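Local coordinates for initiator protein NS1 (Murine minute virus, PDB 4R94), which nicks viral DNA at the replication origin and unwinds it, starting and directing parvoviral genome replication, and also activates several promoters, at residues L98-N103 against S154-T159; N113-H118 against Y209-K214; H129-G134 against V201-M206. One frame throughout, in Å; residues are numbered along the deposited sequence.

Contact 1: residues L98-N103 against S154-T159; sequences LFEVLN and SRWLVT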
loop_
_atom_site.group_PDB
_atom_site.type_symbol
_atom_site.label_atom_id
_atom_site.label_comp_id
_atom_site.label_asym_id
_atom_site.label_seq_id
_atom_site.Cartn_x
_atom_site.Cartn_y
_atom_site.Cartn_z
ATOM N N LEU A 98 -9.276 2.640 0.584
ATOM C CA LEU A 98 -9.690 1.641 1.555
ATOM C C LEU A 98 -10.830 2.203 2.401
ATOM O O LEU A 98 -11.838 1.532 2.617
ATOM C CB LEU A 98 -8.524 1.235 2.458
ATOM C CG LEU A 98 -7.311 0.597 1.786
ATOM C CD1 LEU A 98 -6.203 0.459 2.824
ATOM C CD2 LEU A 98 -7.670 -0.746 1.165
ATOM N N PHE A 99 -10.654 3.429 2.882
ATOM C CA PHE A 99 -11.651 4.025 3.779
ATOM C C PHE A 99 -12.971 4.293 3.049
ATOM O O PHE A 99 -14.040 4.141 3.637
ATOM C CB PHE A 99 -11.104 5.302 4.418
ATOM C CG PHE A 99 -9.903 5.072 5.300
ATOM C CD1 PHE A 99 -9.595 3.805 5.770
ATOM C CD2 PHE A 99 -9.080 6.128 5.653
ATOM C CE1 PHE A 99 -8.492 3.605 6.579
ATOM C CE2 PHE A 99 -7.983 5.928 6.462
ATOM C CZ PHE A 99 -7.691 4.674 6.923
ATOM N N GLU A 100 -12.897 4.665 1.771
ATOM C CA GLU A 100 -14.101 4.870 0.976
ATOM C C GLU A 100 -14.893 3.581 0.843
ATOM O O GLU A 100 -16.122 3.602 0.950
ATOM C CB GLU A 100 -13.751 5.436 -0.406
ATOM C CG GLU A 100 -13.301 6.883 -0.329
ATOM C CD GLU A 100 -12.897 7.494 -1.658
ATOM O OE1 GLU A 100 -12.216 6.818 -2.456
ATOM O OE2 GLU A 100 -13.246 8.673 -1.890
ATOM N N VAL A 101 -14.206 2.451 0.643
ATOM C CA VAL A 101 -14.923 1.192 0.520
ATOM C C VAL A 101 -15.471 0.752 1.878
ATOM O O VAL A 101 -16.591 0.248 1.956
ATOM C CB VAL A 101 -14.036 0.103 -0.107
ATOM C CG1 VAL A 101 -14.798 -1.217 -0.208
ATOM C CG2 VAL A 101 -13.634 0.582 -1.504
ATOM N N LEU A 102 -14.706 0.973 2.951
ATOM C CA LEU A 102 -15.223 0.686 4.294
ATOM C C LEU A 102 -16.530 1.453 4.548
ATOM O O LEU A 102 -17.482 0.894 5.104
ATOM C CB LEU A 102 -14.196 1.046 5.366
ATOM C CG LEU A 102 -12.953 0.150 5.453
ATOM C CD1 LEU A 102 -11.998 0.728 6.484
ATOM C CD2 LEU A 102 -13.339 -1.263 5.804
ATOM N N ASN A 103 -16.564 2.720 4.146
ATOM C CA ASN A 103 -17.779 3.525 4.299
ATOM C C ASN A 103 -18.951 2.898 3.552
ATOM O O ASN A 103 -20.071 2.817 4.076
ATOM C CB ASN A 103 -17.565 4.959 3.813
ATOM C CG ASN A 103 -16.847 5.822 4.826
ATOM O OD1 ASN A 103 -16.818 5.511 6.018
ATOM N ND2 ASN A 103 -16.273 6.927 4.360
ATOM N N SER A 154 -8.412 4.458 -9.482
ATOM C CA SER A 154 -8.301 5.093 -10.794
ATOM C C SER A 154 -8.834 6.519 -10.711
ATOM O O SER A 154 -8.250 7.444 -11.276
ATOM C CB SER A 154 -9.053 4.293 -11.858
ATOM O OG SER A 154 -10.439 4.198 -11.556
ATOM N N ARG A 155 -9.925 6.694 -9.970
ATOM C CA ARG A 155 -10.499 8.020 -9.789
ATOM C C ARG A 155 -9.533 8.979 -9.128
ATOM O O ARG A 155 -9.355 10.113 -9.605
ATOM C CB ARG A 155 -11.787 7.935 -8.971
ATOM C CG ARG A 155 -12.958 7.497 -9.818
ATOM C CD ARG A 155 -14.206 7.322 -9.001
ATOM N NE ARG A 155 -14.722 8.608 -8.532
ATOM C CZ ARG A 155 -15.785 8.742 -7.747
ATOM N NH1 ARG A 155 -16.454 7.668 -7.353
ATOM N NH2 ARG A 155 -16.178 9.949 -7.364
ATOM N N TRP A 156 -8.917 8.542 -8.030
ATOM C CA TRP A 156 -7.982 9.410 -7.316
ATOM C C TRP A 156 -6.707 9.674 -8.104
ATOM O O TRP A 156 -6.191 10.789 -8.087
ATOM C CB TRP A 156 -7.634 8.817 -5.947
ATOM C CG TRP A 156 -8.657 9.152 -4.927
ATOM C CD1 TRP A 156 -9.546 8.299 -4.339
ATOM C CD2 TRP A 156 -8.963 10.461 -4.423
ATOM N NE1 TRP A 156 -10.358 8.987 -3.470
ATOM C CE2 TRP A 156 -10.021 10.318 -3.503
ATOM C CE3 TRP A 156 -8.425 11.735 -4.644
ATOM C CZ2 TRP A 156 -10.562 11.401 -2.807
ATOM C CZ3 TRP A 156 -8.964 12.814 -3.949
ATOM C CH2 TRP A 156 -10.017 12.635 -3.041
ATOM N N LEU A 157 -6.183 8.660 -8.795
ATOM C CA LEU A 157 -5.001 8.881 -9.611
ATOM C C LEU A 157 -5.225 9.955 -10.668
ATOM O O LEU A 157 -4.369 10.809 -10.883
ATOM C CB LEU A 157 -4.555 7.585 -10.291
ATOM C CG LEU A 157 -3.905 6.557 -9.370
ATOM C CD1 LEU A 157 -3.605 5.298 -10.168
ATOM C CD2 LEU A 157 -2.612 7.074 -8.720
ATOM N N VAL A 158 -6.373 9.921 -11.329
ATOM C CA VAL A 158 -6.625 10.916 -12.374
ATOM C C VAL A 158 -6.752 12.307 -11.747
ATOM O O VAL A 158 -6.362 13.311 -12.349
ATOM C CB VAL A 158 -7.887 10.539 -13.195
ATOM C CG1 VAL A 158 -8.375 11.715 -14.045
ATOM C CG2 VAL A 158 -7.597 9.260 -14.044
ATOM N N THR A 159 -7.256 12.375 -10.523
ATOM C CA THR A 159 -7.351 13.676 -9.853
ATOM C C THR A 159 -5.969 14.171 -9.407
ATOM O O THR A 159 -5.695 15.378 -9.429
ATOM C CB THR A 159 -8.301 13.618 -8.646
ATOM O OG1 THR A 159 -9.524 12.974 -9.032
ATOM C CG2 THR A 159 -8.617 15.029 -8.133
#

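Contact 2: residues N113-H118 against Y209-K214; sequences NWFVQH and YYFLTK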
loop_
_atom_site.group_PDB
_atom_site.type_symbol
_atom_site.label_atom_id
_atom_site.label_comp_id
_atom_site.label_asym_id
_atom_site.label_seq_id
_atom_site.Cartn_x
_atom_site.Cartn_y
_atom_site.Cartn_z
ATOM N N ASN A 113 -8.628 -4.974 10.542
ATOM C CA ASN A 113 -7.185 -5.065 10.652
ATOM C C ASN A 113 -6.590 -4.776 9.284
ATOM O O ASN A 113 -7.029 -5.361 8.286
ATOM C CB ASN A 113 -6.758 -6.449 11.143
ATOM C CG ASN A 113 -7.268 -6.748 12.538
ATOM O OD1 ASN A 113 -7.199 -5.905 13.429
ATOM N ND2 ASN A 113 -7.806 -7.938 12.725
ATOM N N TRP A 114 -5.635 -3.857 9.216
ATOM C CA TRP A 114 -4.958 -3.674 7.943
ATOM C C TRP A 114 -3.484 -3.363 8.106
ATOM O O TRP A 114 -3.017 -2.929 9.156
ATOM C CB TRP A 114 -5.655 -2.598 7.073
ATOM C CG TRP A 114 -5.831 -1.224 7.689
ATOM C CD1 TRP A 114 -6.975 -0.710 8.233
ATOM C CD2 TRP A 114 -4.838 -0.204 7.810
ATOM N NE1 TRP A 114 -6.751 0.560 8.695
ATOM C CE2 TRP A 114 -5.442 0.899 8.442
ATOM C CE3 TRP A 114 -3.487 -0.113 7.441
ATOM C CZ2 TRP A 114 -4.745 2.071 8.728
ATOM C CZ3 TRP A 114 -2.800 1.037 7.717
ATOM C CH2 TRP A 114 -3.429 2.130 8.352
ATOM N N PHE A 115 -2.755 -3.602 7.023
ATOM C CA PHE A 115 -1.324 -3.383 6.963
ATOM C C PHE A 115 -0.999 -2.916 5.563
ATOM O O PHE A 115 -1.497 -3.487 4.594
ATOM C CB PHE A 115 -0.559 -4.688 7.279
ATOM C CG PHE A 115 0.932 -4.598 7.069
ATOM C CD1 PHE A 115 1.762 -4.080 8.058
ATOM C CD2 PHE A 115 1.502 -5.050 5.890
ATOM C CE1 PHE A 115 3.133 -3.995 7.870
ATOM C CE2 PHE A 115 2.883 -4.972 5.690
ATOM C CZ PHE A 115 3.697 -4.438 6.681
ATOM N N VAL A 116 -0.161 -1.895 5.463
ATOM C CA VAL A 116 0.208 -1.308 4.190
ATOM C C VAL A 116 1.729 -1.298 4.065
ATOM O O VAL A 116 2.414 -0.928 5.023
ATOM C CB VAL A 116 -0.378 0.128 4.114
ATOM C CG1 VAL A 116 0.269 0.953 3.014
ATOM C CG2 VAL A 116 -1.904 0.056 3.965
ATOM N N GLN A 117 2.283 -1.734 2.930
ATOM C CA GLN A 117 3.733 -1.637 2.728
ATOM C C GLN A 117 4.097 -1.259 1.297
ATOM O O GLN A 117 3.774 -1.976 0.327
ATOM C CB GLN A 117 4.442 -2.946 3.095
ATOM C CG GLN A 117 5.948 -2.875 2.849
ATOM C CD GLN A 117 6.710 -3.816 3.772
ATOM O OE1 GLN A 117 6.635 -3.684 4.994
ATOM N NE2 GLN A 117 7.463 -4.747 3.194
ATOM N N HIS A 118 4.775 -0.127 1.175
ATOM C CA HIS A 118 5.259 0.351 -0.117
ATOM C C HIS A 118 6.594 -0.273 -0.437
ATOM O O HIS A 118 7.495 -0.262 0.404
ATOM C CB HIS A 118 5.427 1.864 -0.125
ATOM C CG HIS A 118 4.150 2.608 0.107
ATOM N ND1 HIS A 118 3.405 3.129 -0.919
ATOM C CD2 HIS A 118 3.492 2.891 1.256
ATOM C CE1 HIS A 118 2.339 3.737 -0.410
ATOM N NE2 HIS A 118 2.367 3.591 0.902
ATOM N N TYR A 209 6.685 -12.939 8.966
ATOM C CA TYR A 209 7.552 -13.863 8.243
ATOM C C TYR A 209 7.894 -13.411 6.829
ATOM O O TYR A 209 8.715 -14.038 6.160
ATOM C CB TYR A 209 6.901 -15.244 8.176
ATOM C CG TYR A 209 6.670 -15.891 9.516
ATOM C CD1 TYR A 209 7.660 -15.870 10.496
ATOM C CD2 TYR A 209 5.470 -16.525 9.804
ATOM C CE1 TYR A 209 7.451 -16.463 11.729
ATOM C CE2 TYR A 209 5.254 -17.132 11.031
ATOM C CZ TYR A 209 6.251 -17.091 11.992
ATOM O OH TYR A 209 6.043 -17.691 13.222
ATOM N N TYR A 210 7.265 -12.339 6.345
ATOM C CA TYR A 210 7.550 -11.906 4.986
ATOM C C TYR A 210 7.718 -10.372 4.873
ATOM O O TYR A 210 8.801 -9.902 4.525
ATOM C CB TYR A 210 6.458 -12.410 4.020
ATOM C CG TYR A 210 6.730 -12.008 2.598
ATOM C CD1 TYR A 210 7.802 -12.556 1.892
ATOM C CD2 TYR A 210 5.935 -11.068 1.961
ATOM C CE1 TYR A 210 8.074 -12.170 0.592
ATOM C CE2 TYR A 210 6.202 -10.676 0.655
ATOM C CZ TYR A 210 7.264 -11.231 -0.020
ATOM O OH TYR A 210 7.516 -10.827 -1.311
ATOM N N PHE A 211 6.687 -9.573 5.143
ATOM C CA PHE A 211 6.877 -8.143 4.866
ATOM C C PHE A 211 7.947 -7.496 5.744
ATOM O O PHE A 211 8.699 -6.634 5.280
ATOM C CB PHE A 211 5.549 -7.377 4.985
ATOM C CG PHE A 211 4.600 -7.679 3.864
ATOM C CD1 PHE A 211 4.943 -7.358 2.559
ATOM C CD2 PHE A 211 3.396 -8.334 4.108
ATOM C CE1 PHE A 211 4.083 -7.651 1.493
ATOM C CE2 PHE A 211 2.525 -8.630 3.063
ATOM C CZ PHE A 211 2.873 -8.307 1.750
ATOM N N LEU A 212 8.053 -7.927 6.996
ATOM C CA LEU A 212 9.076 -7.386 7.887
ATOM C C LEU A 212 10.494 -7.915 7.593
ATOM O O LEU A 212 11.465 -7.482 8.218
ATOM C CB LEU A 212 8.702 -7.667 9.353
ATOM C CG LEU A 212 7.460 -6.948 9.887
ATOM C CD1 LEU A 212 7.322 -7.099 11.410
ATOM C CD2 LEU A 212 7.463 -5.465 9.470
ATOM N N THR A 213 10.631 -8.837 6.643
ATOM C CA THR A 213 11.964 -9.322 6.286
ATOM C C THR A 213 12.650 -8.492 5.211
ATOM O O THR A 213 13.832 -8.719 4.921
ATOM C CB THR A 213 11.944 -10.790 5.780
ATOM O OG1 THR A 213 11.345 -10.859 4.477
ATOM C CG2 THR A 213 11.202 -11.695 6.742
ATOM N N LYS A 214 11.931 -7.544 4.603
ATOM C CA LYS A 214 12.479 -6.790 3.480
ATOM C C LYS A 214 13.572 -5.810 3.911
ATOM O O LYS A 214 13.627 -5.384 5.071
ATOM C CB LYS A 214 11.366 -6.015 2.738
ATOM C CG LYS A 214 10.175 -6.864 2.262
ATOM C CD LYS A 214 10.594 -7.965 1.292
ATOM C CE LYS A 214 9.369 -8.737 0.773
ATOM N NZ LYS A 214 8.566 -7.983 -0.251
#

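Contact 3: residues H129-G134 against V201-M206; sequences HVLIGG and VLFGNM. With MG (magnesium ion), chain B.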
loop_
_atom_site.group_PDB
_atom_site.type_symbol
_atom_site.label_atom_id
_atom_site.label_comp_id
_atom_site.label_asym_id
_atom_site.label_seq_id
_atom_site.Cartn_x
_atom_site.Cartn_y
_atom_site.Cartn_z
ATOM N N HIS A 129 1.559 -3.002 -1.183
ATOM C CA HIS A 129 0.817 -4.122 -0.638
ATOM C C HIS A 129 -0.165 -3.666 0.426
ATOM O O HIS A 129 0.170 -2.861 1.292
ATOM C CB HIS A 129 1.769 -5.137 -0.028
ATOM C CG HIS A 129 2.641 -5.804 -1.030
ATOM N ND1 HIS A 129 2.288 -6.987 -1.636
ATOM C CD2 HIS A 129 3.851 -5.460 -1.527
ATOM C CE1 HIS A 129 3.253 -7.357 -2.461
ATOM N NE2 HIS A 129 4.209 -6.444 -2.420
ATOM N N VAL A 130 -1.372 -4.196 0.350
ATOM C CA VAL A 130 -2.362 -4.007 1.400
ATOM C C VAL A 130 -2.935 -5.338 1.858
ATOM O O VAL A 130 -3.465 -6.107 1.053
ATOM C CB VAL A 130 -3.521 -3.109 0.939
ATOM C CG1 VAL A 130 -4.548 -2.945 2.080
ATOM C CG2 VAL A 130 -2.988 -1.783 0.455
ATOM N N LEU A 131 -2.845 -5.593 3.158
ATOM C CA LEU A 131 -3.588 -6.695 3.762
ATOM C C LEU A 131 -4.753 -6.088 4.515
ATOM O O LEU A 131 -4.557 -5.144 5.276
ATOM C CB LEU A 131 -2.702 -7.504 4.718
ATOM C CG LEU A 131 -1.415 -8.093 4.134
ATOM C CD1 LEU A 131 -0.698 -8.925 5.215
ATOM C CD2 LEU A 131 -1.698 -8.917 2.878
ATOM N N ILE A 132 -5.959 -6.604 4.323
ATOM C CA ILE A 132 -7.099 -6.034 5.040
ATOM C C ILE A 132 -8.197 -7.069 5.262
ATOM O O ILE A 132 -8.539 -7.843 4.356
ATOM C CB ILE A 132 -7.681 -4.797 4.286
ATOM C CG1 ILE A 132 -8.816 -4.147 5.082
ATOM C CG2 ILE A 132 -8.137 -5.175 2.880
ATOM C CD1 ILE A 132 -9.161 -2.754 4.590
ATOM N N GLY A 133 -8.742 -7.079 6.475
ATOM C CA GLY A 133 -9.808 -8.001 6.809
ATOM C C GLY A 133 -10.409 -7.693 8.164
ATOM O O GLY A 133 -10.085 -6.681 8.806
ATOM N N GLY A 134 -11.293 -8.579 8.607
ATOM C CA GLY A 134 -11.940 -8.418 9.893
ATOM C C GLY A 134 -13.257 -9.166 9.910
ATOM O O GLY A 134 -13.576 -9.881 8.967
ATOM N N VAL A 201 -4.962 -14.529 3.098
ATOM C CA VAL A 201 -3.707 -14.853 3.749
ATOM C C VAL A 201 -3.861 -14.651 5.239
ATOM O O VAL A 201 -4.863 -14.089 5.696
ATOM C CB VAL A 201 -2.540 -14.008 3.210
ATOM C CG1 VAL A 201 -2.385 -14.218 1.709
ATOM C CG2 VAL A 201 -2.754 -12.533 3.515
ATOM N N LEU A 202 -2.883 -15.132 5.998
ATOM C CA LEU A 202 -2.905 -14.984 7.446
ATOM C C LEU A 202 -2.126 -13.729 7.846
ATOM O O LEU A 202 -0.906 -13.637 7.620
ATOM C CB LEU A 202 -2.326 -16.239 8.128
ATOM C CG LEU A 202 -3.138 -17.527 7.959
ATOM C CD1 LEU A 202 -2.606 -18.600 8.908
ATOM C CD2 LEU A 202 -4.619 -17.321 8.179
ATOM N N PHE A 203 -2.847 -12.782 8.451
ATOM C CA PHE A 203 -2.368 -11.430 8.715
ATOM C C PHE A 203 -1.032 -11.364 9.462
ATOM O O PHE A 203 -0.029 -10.920 8.912
ATOM C CB PHE A 203 -3.447 -10.676 9.489
ATOM C CG PHE A 203 -3.180 -9.208 9.667
ATOM C CD1 PHE A 203 -3.401 -8.309 8.628
ATOM C CD2 PHE A 203 -2.785 -8.716 10.904
ATOM C CE1 PHE A 203 -3.191 -6.939 8.810
ATOM C CE2 PHE A 203 -2.578 -7.350 11.096
ATOM C CZ PHE A 203 -2.774 -6.460 10.045
ATOM N N GLY A 204 -1.018 -11.797 10.719
ATOM C CA GLY A 204 0.193 -11.719 11.518
ATOM C C GLY A 204 1.359 -12.484 10.910
ATOM O O GLY A 204 2.476 -11.981 10.866
ATOM N N ASN A 205 1.097 -13.688 10.415
ATOM C CA ASN A 205 2.183 -14.490 9.873
ATOM C C ASN A 205 2.821 -13.872 8.640
ATOM O O ASN A 205 4.039 -13.838 8.527
ATOM C CB ASN A 205 1.710 -15.909 9.549
ATOM C CG ASN A 205 1.404 -16.713 10.791
ATOM O OD1 ASN A 205 1.737 -16.312 11.915
ATOM N ND2 ASN A 205 0.752 -17.858 10.599
ATOM N N MET A 206 1.997 -13.381 7.718
ATOM C CA MET A 206 2.514 -12.760 6.507
ATOM C C MET A 206 3.343 -11.512 6.831
ATOM O O MET A 206 4.368 -11.263 6.207
ATOM C CB MET A 206 1.372 -12.395 5.545
ATOM C CG MET A 206 1.861 -11.846 4.215
ATOM S SD MET A 206 2.732 -13.091 3.234
ATOM C CE MET A 206 1.464 -14.335 3.226
HETATM MG MG MG B . 6.177 -6.548 -3.421
HETATM O O HOH W 1 5.400 -7.622 -5.067
HETATM O O HOH W 2 8.188 -6.477 -4.164
HETATM O O HOH W 3 6.471 -8.408 -2.608
#

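Contact 1: residues L98-N103 against S154-T159
The carboxylate of E100 reaches the indole edge of W156 and takes up its ring N-H. NE1 of W156 lies 3.0 Å from OE1 of E100, and this is the stronger branch of a forked bond, although its N-H...O angle of 146° is some way from straight. OE2 of E100 is a weak second acceptor, 3.3 Å from the same NE1 of W156. OE1 sits almost exactly in the indole plane, as a ring N-H prefers. On the acid's side the fit is poorer: W156 NE1 comes from above the carboxylate plane, 37° out of it. With CG anti to the carbonyl carbon (chi1 -72°) and the chain extended beyond it, E100 spans the gap between the two backbones, whose nearest CA atoms, those of E100 and W156, are 11.3 Å apart. The positive end of R155 stands nearby without touching, its NH2 6.3 Å from OE2 of E100, and could add a mild attraction. The W156 side chain also packs on L93, K96 and C97 of helix 81-104 and on L51, while V101, one residue past the acid, packs more deeply on W144, W145 and L149. The polar link lies at the surface, outside the buried packing of V101. It joins helices 81-104 and 142-160 away from the metal site, in the helical layer that flanks the antiparallel sheet of this HUH-type nickase domain.

Contact 2: residues N113-H118 against Y209-K214
F211 and K214 of the probable RCR-3 motif, which in HUH endonucleases carries the nucleophilic tyrosine, lie against F115 and Q117 of a central sheet strand. Y210, the active-site tyrosine for nicking, leads the motif; its CD2 sits 3.8 Å above the ring of F211, over the ring centre. F211 then meets both strand side chains. Its CB lies 3.7 Å from CE2 of F115, the two rings obliquely inclined, planes 35° apart. Its carbonyl O accepts from NE2 of Q117 at 3.1 Å, a nearly straight bond (165°) whose donor is tilted from the carbonyl plane; the same NE2 lies at the F211 ring edge, 3.7 Å from CD1. With CG anti to the backbone N (chi1 178°), the extended Q117 side chain reaches this turn; its OE1 is held by S230 and R245, and NE2 also donates to E119, which together fix the amide's rotation. After F211 the chain makes a type I turn, and T213 folds back so that its backbone N and OG1 both donate to Y210 O, OG1 from 2.7 Å. K214 closes the motif: CG lies 3.6 Å from NE2 of Q117, NZ forms a salt bridge with the metal ligand E119, and CE rests over one face of Y210, 3.3 Å above the ring plane and offset toward its rim.

Contact 3: residues H129-G134 against V201-M206
A magnesium ion is gripped by H129 NE2 at 2.2 Å, by three waters, and by E119 and H127, six ligands in all. H127 and H129 belong to the predicted RCR-2 motif, consistent with the HUH signature of rolling-circle nickases. Two residues along the same strand, L131 points to the same face and meets residues 201-206, where a short strand gives way to the helix that bears the nicking tyrosine. L202 occupies the N-cap position, and its O receives M206 N at 2.9 Å in the first helical turn. The end of the strand and this first turn bring V201, F203 and M206 to the one leucine. CD2 of L131 abuts CG2 of V201 at 3.8 Å, the side chains crossing at about a right angle. F203, its CG anti to the backbone N (chi1 -172°), swings its ring back to the strand, where CD1 comes within 4.1 Å of CB of L131; F115 on the next strand is a further neighbour of that ring. I132 turns to the other face, onto W114 and F28. M206 bends at chi2 and chi3 and also packs on F211. Its methylene rather than its sulfur touches the leucine: CG of M206 lies 4.0 Å from CD1 of L131.

From the N terminus, the first contact segment met is on helix 81-104, followed by the adjacent antiparallel strands 112-121 and 125-134. Contact 1 closes the earliest loop when helix 142-160 returns to 98-103. Contacts 2 and 3, opened on the two strands before that return, each cross contact 1. Contact 3 closes at strand 201-202 and the start of helix 203-211, contact 2 at that helix's end and the following turn; contact 3 opens later and closes earlier, so it nests within contact 2. The strands themselves pair, with N113 N 2.8 Å from G133 O. On the other sheet face L98 packs on V130 and I132, tying helix 81-104 of contact 1 to the sheet.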